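Local coordinates for protein ribosome biogenesis GTPase A (Thermotoga maritima, PDB 3CNL) that binds GTP, which it probably hydrolyses, and is probably required for a late step of 50S ribosomal subunit assembly, at residues N23-V28 with V42-K47; G136-S141 with I148-G153. One frame throughout, in Å; residues are numbered along the deposited sequence.

How the contacts relate
From the N terminus, helix 13-19 leads into strand 24-30, where contact 1 begins. The chain then runs through a loop without helix and comes back at 42-47, so contact 1 closes that loop just before strand 48-54 starts. Contact 2 opens only later, after strand 101-106 and helix 112-120: its segments 136-141 and 148-153 are the two arms of a beta hairpin. The contacts therefore follow in series and neither nest nor cross. Both reach the same mixed sheet, contact 1 at strand 24-30 and contact 2 at its antiparallel end, with strand 101-106 between them. Their centres are about 15 Å apart and their nearest atoms about 6 Å, without touching.

Contact 1: residues N23-V28 with V42-K47; sequences NTVVEV and VDFSRK
In the helix-free crossover from strand 24-30 to its parallel neighbour, strand 48-54, Phe44 lays its ring against Val25. Methyl CG1 of Val25, anti to the backbone N (chi1 172°), stands 3.9 Å from the centroid of the Phe44 ring and 3° off its normal, a CH-pi contact over the middle of the face. Val25 CG2, the other methyl, lies 4.0 Å from Phe44 CD1 and 3.9 Å from Lys47 CB, and so bridges the two loop side chains. The backbone O of Val42 lies over the centre of the opposite ring face. At the ring edge, near its plane, Glu27 OE1 comes within 4.3 Å of Phe44 CE2; its carboxylate is held from outside by Ala39 N and Arg29. Phe44 and Lys47 bound a type I turn, closed by Lys47 N to Phe44 O at 3.2 Å, and both point toward the strand. Lys47 CA packs 3.6 Å from Asn23 O, while the bend at chi2 (-75°) sets Lys47 CD beside Asn23; farther on, NZ is hydrogen-bonded to the carbonyls of Leu19 and Val22. The cohesion across the contact is thus mainly apolar, with the charged ends bonded elsewhere; the nearby carboxylate would probably suit the slightly positive ring edge.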
# COMPACT_ATOMS: atom_id res chain seq x y z
N ASN A 23 -6.17 -8.08 -19.95
CA ASN A 23 -7.13 -9.11 -19.57
C ASN A 23 -6.90 -9.59 -18.14
O ASN A 23 -7.68 -10.39 -17.62
CB ASN A 23 -7.12 -10.28 -20.58
CG ASN A 23 -5.78 -11.02 -20.65
OD1 ASN A 23 -5.01 -11.05 -19.69
ND2 ASN A 23 -5.51 -11.63 -21.80
N THR A 24 -5.82 -9.10 -17.52
CA THR A 24 -5.42 -9.46 -16.17
C THR A 24 -4.98 -8.20 -15.40
O THR A 24 -4.37 -7.29 -15.97
CB THR A 24 -4.26 -10.51 -16.23
OG1 THR A 24 -4.68 -11.62 -17.03
CG2 THR A 24 -3.83 -11.00 -14.82
N VAL A 25 -5.28 -8.18 -14.10
CA VAL A 25 -4.98 -7.08 -13.18
C VAL A 25 -4.33 -7.64 -11.90
O VAL A 25 -4.91 -8.52 -11.24
CB VAL A 25 -6.30 -6.34 -12.74
CG1 VAL A 25 -6.04 -5.33 -11.62
CG2 VAL A 25 -6.94 -5.63 -13.92
N VAL A 26 -3.15 -7.11 -11.58
CA VAL A 26 -2.49 -7.35 -10.29
C VAL A 26 -2.71 -6.11 -9.43
O VAL A 26 -2.19 -5.01 -9.70
CB VAL A 26 -0.98 -7.66 -10.46
CG1 VAL A 26 -0.30 -7.84 -9.09
CG2 VAL A 26 -0.78 -8.91 -11.34
N GLU A 27 -3.55 -6.28 -8.42
CA GLU A 27 -3.86 -5.22 -7.47
C GLU A 27 -2.83 -5.26 -6.34
O GLU A 27 -2.80 -6.19 -5.52
CB GLU A 27 -5.29 -5.40 -6.97
CG GLU A 27 -5.84 -4.29 -6.12
CD GLU A 27 -7.20 -4.65 -5.53
OE1 GLU A 27 -7.95 -3.74 -5.18
OE2 GLU A 27 -7.51 -5.86 -5.40
N VAL A 28 -1.97 -4.25 -6.33
CA VAL A 28 -0.90 -4.16 -5.34
C VAL A 28 -1.40 -3.38 -4.10
O VAL A 28 -1.57 -2.15 -4.13
CB VAL A 28 0.39 -3.57 -5.94
CG1 VAL A 28 1.53 -3.49 -4.87
CG2 VAL A 28 0.84 -4.38 -7.17
N VAL A 42 -12.73 1.38 -8.92
CA VAL A 42 -12.50 0.91 -10.28
C VAL A 42 -12.99 -0.54 -10.46
O VAL A 42 -12.83 -1.38 -9.57
CB VAL A 42 -11.02 1.16 -10.76
CG1 VAL A 42 -10.03 0.98 -9.63
CG2 VAL A 42 -10.64 0.30 -11.96
N ASP A 43 -13.64 -0.80 -11.59
CA ASP A 43 -14.29 -2.08 -11.87
C ASP A 43 -13.31 -3.02 -12.57
O ASP A 43 -12.91 -2.76 -13.70
CB ASP A 43 -15.53 -1.84 -12.74
CG ASP A 43 -16.42 -3.06 -12.87
OD1 ASP A 43 -16.04 -4.16 -12.42
OD2 ASP A 43 -17.52 -2.93 -13.44
N PHE A 44 -12.94 -4.10 -11.87
CA PHE A 44 -12.07 -5.15 -12.40
C PHE A 44 -12.83 -6.45 -12.62
O PHE A 44 -12.21 -7.51 -12.77
CB PHE A 44 -10.92 -5.49 -11.43
CG PHE A 44 -10.06 -4.34 -11.02
CD1 PHE A 44 -9.63 -3.40 -11.95
CD2 PHE A 44 -9.64 -4.22 -9.70
CE1 PHE A 44 -8.82 -2.34 -11.57
CE2 PHE A 44 -8.82 -3.17 -9.31
CZ PHE A 44 -8.42 -2.23 -10.25
N SER A 45 -14.16 -6.40 -12.60
CA SER A 45 -14.97 -7.64 -12.70
C SER A 45 -14.93 -8.34 -14.08
O SER A 45 -15.36 -9.50 -14.20
CB SER A 45 -16.43 -7.39 -12.24
OG SER A 45 -17.04 -6.34 -12.97
N ARG A 46 -14.42 -7.66 -15.11
CA ARG A 46 -14.27 -8.26 -16.45
C ARG A 46 -12.85 -8.81 -16.71
O ARG A 46 -12.57 -9.36 -17.79
CB ARG A 46 -14.69 -7.25 -17.54
CG ARG A 46 -16.21 -7.01 -17.62
CD ARG A 46 -16.63 -6.02 -18.73
NE ARG A 46 -15.92 -6.22 -20.00
CZ ARG A 46 -16.09 -7.25 -20.83
NH1 ARG A 46 -15.38 -7.33 -21.96
NH2 ARG A 46 -16.95 -8.22 -20.54
N LYS A 47 -11.97 -8.66 -15.72
CA LYS A 47 -10.58 -9.08 -15.84
C LYS A 47 -10.26 -10.15 -14.82
O LYS A 47 -10.96 -10.29 -13.83
CB LYS A 47 -9.63 -7.89 -15.63
CG LYS A 47 -10.07 -6.61 -16.32
CD LYS A 47 -9.86 -6.63 -17.82
CE LYS A 47 -10.46 -5.38 -18.45
NZ LYS A 47 -10.14 -5.27 -19.90

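Contact 2: residues G136-S141 with I148-G153; sequences GIQWFS and ILDTPG
Ile148 O is gripped twice from the facing strand: Phe140 N donates to it over 2.9 Å, nearly straight at 172°, and Trp139 CA makes a longer CA-H...O contact of 3.5 Å. The return bond, Ile148 N to Phe140 O, is 2.8 Å long and completes this antiparallel hydrogen-bonded pair. With Phe140 CG between its backbone N and carbonyl carbon (chi1 66°), the ring leans over the facing strand, where Phe140 CZ lies 3.6 Å from Ile148 CB, which approaches over the ring face. Leu119 and Lys120 of helix 112-120 also touch Phe140. These strands form the hairpin that ends the sheet, and Asp150-Gly153 matches the DxxG (G3) signature of GTPases, in which Gly153 binds GTP. As the strand pairing gives out, Asp150 N still bonds to Gln138 O at 2.8 Å, and Gln138 N reaches Asp150 OD1 at 3.2 Å from well above the carboxylate plane. In the adjoining non-hydrogen-bonded pair, Trp139 with Leu149, Leu149 CD2 stands 3.7 Å from the centroid of the indole six-membered ring and 3° off its normal, a CH-pi contact over the ring face. An alanine at Trp139 would probably leave Leu149 CD2 without this ring and Arg101 without its cation-pi partner. Ile137 CG2 meets the same methyl, Leu149 CD2, at 3.7 Å.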
# COMPACT_ATOMS: atom_id res chain seq x y z
N GLY A 136 3.24 5.70 -26.15
CA GLY A 136 2.47 5.48 -24.93
C GLY A 136 3.07 4.44 -24.00
O GLY A 136 4.29 4.23 -23.97
N ILE A 137 2.21 3.77 -23.24
CA ILE A 137 2.64 2.68 -22.38
C ILE A 137 3.23 1.53 -23.21
O ILE A 137 2.69 1.18 -24.26
CB ILE A 137 1.47 2.16 -21.50
CG1 ILE A 137 0.45 3.28 -21.18
CG2 ILE A 137 2.00 1.53 -20.21
CD1 ILE A 137 -0.58 3.58 -22.31
N GLN A 138 4.35 0.97 -22.76
CA GLN A 138 5.01 -0.13 -23.46
C GLN A 138 4.83 -1.44 -22.70
O GLN A 138 4.70 -1.45 -21.47
CB GLN A 138 6.50 0.17 -23.67
CG GLN A 138 6.79 1.33 -24.64
CD GLN A 138 6.49 0.98 -26.09
OE1 GLN A 138 5.44 1.34 -26.63
NE2 GLN A 138 7.41 0.25 -26.72
N TRP A 139 4.83 -2.54 -23.43
CA TRP A 139 4.86 -3.85 -22.80
C TRP A 139 6.30 -4.31 -22.61
O TRP A 139 7.21 -3.88 -23.36
CB TRP A 139 4.14 -4.88 -23.65
CG TRP A 139 2.76 -4.52 -24.02
CD1 TRP A 139 2.37 -3.83 -25.13
CD2 TRP A 139 1.57 -4.82 -23.29
NE1 TRP A 139 1.00 -3.69 -25.14
CE2 TRP A 139 0.49 -4.29 -24.02
CE3 TRP A 139 1.31 -5.49 -22.09
CZ2 TRP A 139 -0.84 -4.41 -23.60
CZ3 TRP A 139 0.00 -5.62 -21.67
CH2 TRP A 139 -1.06 -5.07 -22.41
N PHE A 140 6.50 -5.15 -21.61
CA PHE A 140 7.63 -6.06 -21.60
C PHE A 140 7.04 -7.47 -21.52
O PHE A 140 5.91 -7.65 -21.07
CB PHE A 140 8.64 -5.76 -20.48
CG PHE A 140 8.12 -5.97 -19.07
CD1 PHE A 140 7.42 -4.95 -18.43
CD2 PHE A 140 8.39 -7.15 -18.37
CE1 PHE A 140 6.94 -5.13 -17.12
CE2 PHE A 140 7.93 -7.34 -17.07
CZ PHE A 140 7.20 -6.32 -16.45
N SER A 141 7.80 -8.45 -21.99
CA SER A 141 7.28 -9.81 -22.05
C SER A 141 8.09 -10.66 -21.11
O SER A 141 9.30 -10.46 -20.97
CB SER A 141 7.40 -10.35 -23.48
OG SER A 141 6.74 -9.49 -24.40
N ILE A 148 3.42 -7.73 -19.81
CA ILE A 148 3.11 -6.82 -18.68
C ILE A 148 3.37 -5.35 -19.04
O ILE A 148 4.45 -5.02 -19.52
CB ILE A 148 3.85 -7.27 -17.37
CG1 ILE A 148 3.50 -8.75 -17.07
CG2 ILE A 148 3.43 -6.38 -16.16
CD1 ILE A 148 4.50 -9.49 -16.20
N LEU A 149 2.36 -4.48 -18.88
CA LEU A 149 2.52 -3.02 -19.06
C LEU A 149 3.62 -2.48 -18.16
O LEU A 149 3.62 -2.76 -16.97
CB LEU A 149 1.22 -2.27 -18.79
CG LEU A 149 0.11 -2.38 -19.84
CD1 LEU A 149 -1.18 -1.78 -19.36
CD2 LEU A 149 0.54 -1.72 -21.16
N ASP A 150 4.54 -1.70 -18.72
CA ASP A 150 5.70 -1.27 -17.96
C ASP A 150 5.43 -0.09 -17.03
O ASP A 150 6.34 0.35 -16.30
CB ASP A 150 6.93 -1.00 -18.87
CG ASP A 150 6.76 0.24 -19.73
OD1 ASP A 150 5.65 0.81 -19.83
OD2 ASP A 150 7.76 0.65 -20.35
N THR A 151 4.20 0.44 -17.06
CA THR A 151 3.78 1.50 -16.14
C THR A 151 2.52 1.10 -15.36
O THR A 151 1.54 0.62 -15.95
CB THR A 151 3.57 2.87 -16.84
OG1 THR A 151 2.31 2.91 -17.52
CG2 THR A 151 4.66 3.14 -17.83
N PRO A 152 2.53 1.33 -14.03
CA PRO A 152 1.36 0.97 -13.24
C PRO A 152 0.25 2.00 -13.37
O PRO A 152 0.51 3.16 -13.71
CB PRO A 152 1.90 0.96 -11.81
CG PRO A 152 2.99 1.95 -11.81
CD PRO A 152 3.60 1.92 -13.20
N GLY A 153 -0.98 1.58 -13.13
CA GLY A 153 -2.08 2.51 -12.96
C GLY A 153 -2.10 2.92 -11.49
O GLY A 153 -1.97 2.08 -10.59